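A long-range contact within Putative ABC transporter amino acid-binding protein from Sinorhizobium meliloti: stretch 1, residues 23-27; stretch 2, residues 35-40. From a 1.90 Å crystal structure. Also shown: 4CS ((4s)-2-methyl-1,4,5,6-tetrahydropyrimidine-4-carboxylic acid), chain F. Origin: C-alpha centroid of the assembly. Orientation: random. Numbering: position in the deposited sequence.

Stretch 1, residues 23-27: PPFTA
Stretch 2 (35-40) SGAAPD

This is a backbone-dominated contact in which a single antiparallel bridge leads directly into a helix start whose first two amides hydrogen-bond to carbonyl groups of stretch 1, with 283 Å² buried between the two stretches. The bridge pairs Ala27 with Ser35 (CA to CA 5.1 Å) as a hydrogen-bonded pair: Ser35 N donates to Ala27 O at 2.9 Å with an angle of 169°, and Ala27 N donates to Ser35 O at 2.9 Å with a more bent 139°. Both residues are extended, at phi/psi -156/153 and -142/-152, and their side chains share one face of the sheet, Ala27 CB lying 3.9 Å from Ser35 OG (chi1 60°, p). Ser35 O also receives a CA-H...O contact from Thr26 CA at 3.5 Å.

Beyond the bridge the chains stay close, Thr26 CA to Gly36 CA being 4.1 Å. Gly36, at phi/psi 91/164, is the N-cap of the helix beginning at Ala37. A CB here would fall 2.6 Å from Thr26 CA and 2.8 Å from Phe25 O, and this backbone conformation would also jam it against the preceding carbonyl, so both packing and torsion call for glycine.

The first helical amides are met by stretch 1 carbonyls. Ala37 N donates to Pro24 O (3.0 Å, 174°) and Ala38 N to Phe25 O (3.0 Å, 161°); Phe25 O lies 3.3 Å from Ala37 N, but at a poor angle. At the helix start, Asp40 N donates a hydrogen bond to Gly36 O at 3.0 Å.

A cis peptide precedes Pro24 (-93/14), and Phe25 follows at -70/-47. Pro39 CD packs 3.2 Å from Phe25 O and 3.9 Å from Thr26 CG2 (chi1 55°, p). The Phe25 CA-to-CB bond points away from stretch 2; with chi1 -65° (m) and chi2 84°, one ring face meets the ligand, Phe25 CD2 to 4CS CAA measuring 3.5 Å.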

# COMPACT_ATOMS: atom_id res chain seq x y z
N PRO A 23 -1.87 8.89 -1.34
CA PRO A 23 -1.51 9.09 -2.74
C PRO A 23 -0.04 8.73 -3.00
O PRO A 23 0.81 9.02 -2.15
CB PRO A 23 -1.74 10.60 -2.97
CG PRO A 23 -2.67 11.05 -1.87
CD PRO A 23 -2.44 10.10 -0.71
N PRO A 24 0.30 8.17 -4.17
CA PRO A 24 -0.63 7.86 -5.27
C PRO A 24 -1.24 6.45 -5.28
O PRO A 24 -1.80 6.05 -6.31
CB PRO A 24 0.27 8.01 -6.49
CG PRO A 24 1.60 7.48 -6.01
CD PRO A 24 1.70 7.91 -4.55
N PHE A 25 -1.13 5.71 -4.18
CA PHE A 25 -1.77 4.40 -4.07
C PHE A 25 -3.30 4.52 -3.99
O PHE A 25 -4.01 3.80 -4.69
CB PHE A 25 -1.24 3.64 -2.86
CG PHE A 25 0.22 3.28 -2.95
CD1 PHE A 25 1.19 4.19 -2.59
CD2 PHE A 25 0.61 2.02 -3.40
CE1 PHE A 25 2.56 3.86 -2.66
CE2 PHE A 25 1.96 1.67 -3.47
CZ PHE A 25 2.94 2.59 -3.10
N THR A 26 -3.78 5.42 -3.13
CA THR A 26 -5.22 5.66 -2.92
C THR A 26 -5.39 7.13 -2.63
O THR A 26 -4.50 7.75 -2.05
CB THR A 26 -5.78 4.86 -1.72
OG1 THR A 26 -5.02 5.16 -0.55
CG2 THR A 26 -5.62 3.34 -1.90
N ALA A 27 -6.53 7.69 -3.01
CA ALA A 27 -6.80 9.10 -2.76
C ALA A 27 -8.30 9.28 -2.75
O ALA A 27 -9.01 8.50 -3.37
CB ALA A 27 -6.18 9.96 -3.86
N SER A 35 -9.93 7.57 -5.95
CA SER A 35 -9.01 7.33 -7.05
C SER A 35 -7.67 6.90 -6.47
O SER A 35 -7.62 6.33 -5.37
CB SER A 35 -8.85 8.59 -7.91
OG SER A 35 -8.35 9.65 -7.13
N GLY A 36 -6.59 7.17 -7.19
CA GLY A 36 -5.30 6.55 -6.90
C GLY A 36 -5.21 5.28 -7.73
O GLY A 36 -6.22 4.80 -8.26
N ALA A 37 -4.00 4.75 -7.85
CA ALA A 37 -3.71 3.64 -8.74
C ALA A 37 -4.42 2.34 -8.38
O ALA A 37 -4.89 1.63 -9.26
CB ALA A 37 -2.21 3.42 -8.85
N ALA A 38 -4.49 2.04 -7.09
CA ALA A 38 -5.07 0.77 -6.67
C ALA A 38 -6.60 0.73 -6.88
O ALA A 38 -7.09 -0.22 -7.50
CB ALA A 38 -4.67 0.43 -5.24
N PRO A 39 -7.34 1.74 -6.40
CA PRO A 39 -8.78 1.83 -6.70
C PRO A 39 -9.11 2.01 -8.18
O PRO A 39 -10.16 1.55 -8.63
CB PRO A 39 -9.22 3.05 -5.90
CG PRO A 39 -8.19 3.17 -4.82
CD PRO A 39 -6.91 2.85 -5.53
N ASP A 40 -8.25 2.67 -8.95
CA ASP A 40 -8.51 2.84 -10.39
C ASP A 40 -8.45 1.51 -11.13
O ASP A 40 -9.30 1.20 -11.96
CB ASP A 40 -7.55 3.85 -11.04
CG ASP A 40 -8.00 5.31 -10.88
OD1 ASP A 40 -8.97 5.62 -10.15
OD2 ASP A 40 -7.41 6.24 -11.47
O 4CS F . 2.11 -2.14 4.71
C 4CS F . 1.97 -1.78 3.55
OXT 4CS F . 1.50 -2.55 2.71
CA 4CS F . 2.39 -0.37 3.13
CB 4CS F . 2.06 0.68 4.17
CAD 4CS F . 2.57 2.05 3.69
NAG 4CS F . 1.99 2.35 2.35
CAI 4CS F . 1.63 1.32 1.47
CAA 4CS F . 1.02 1.66 0.10
N 4CS F . 1.79 -0.02 1.83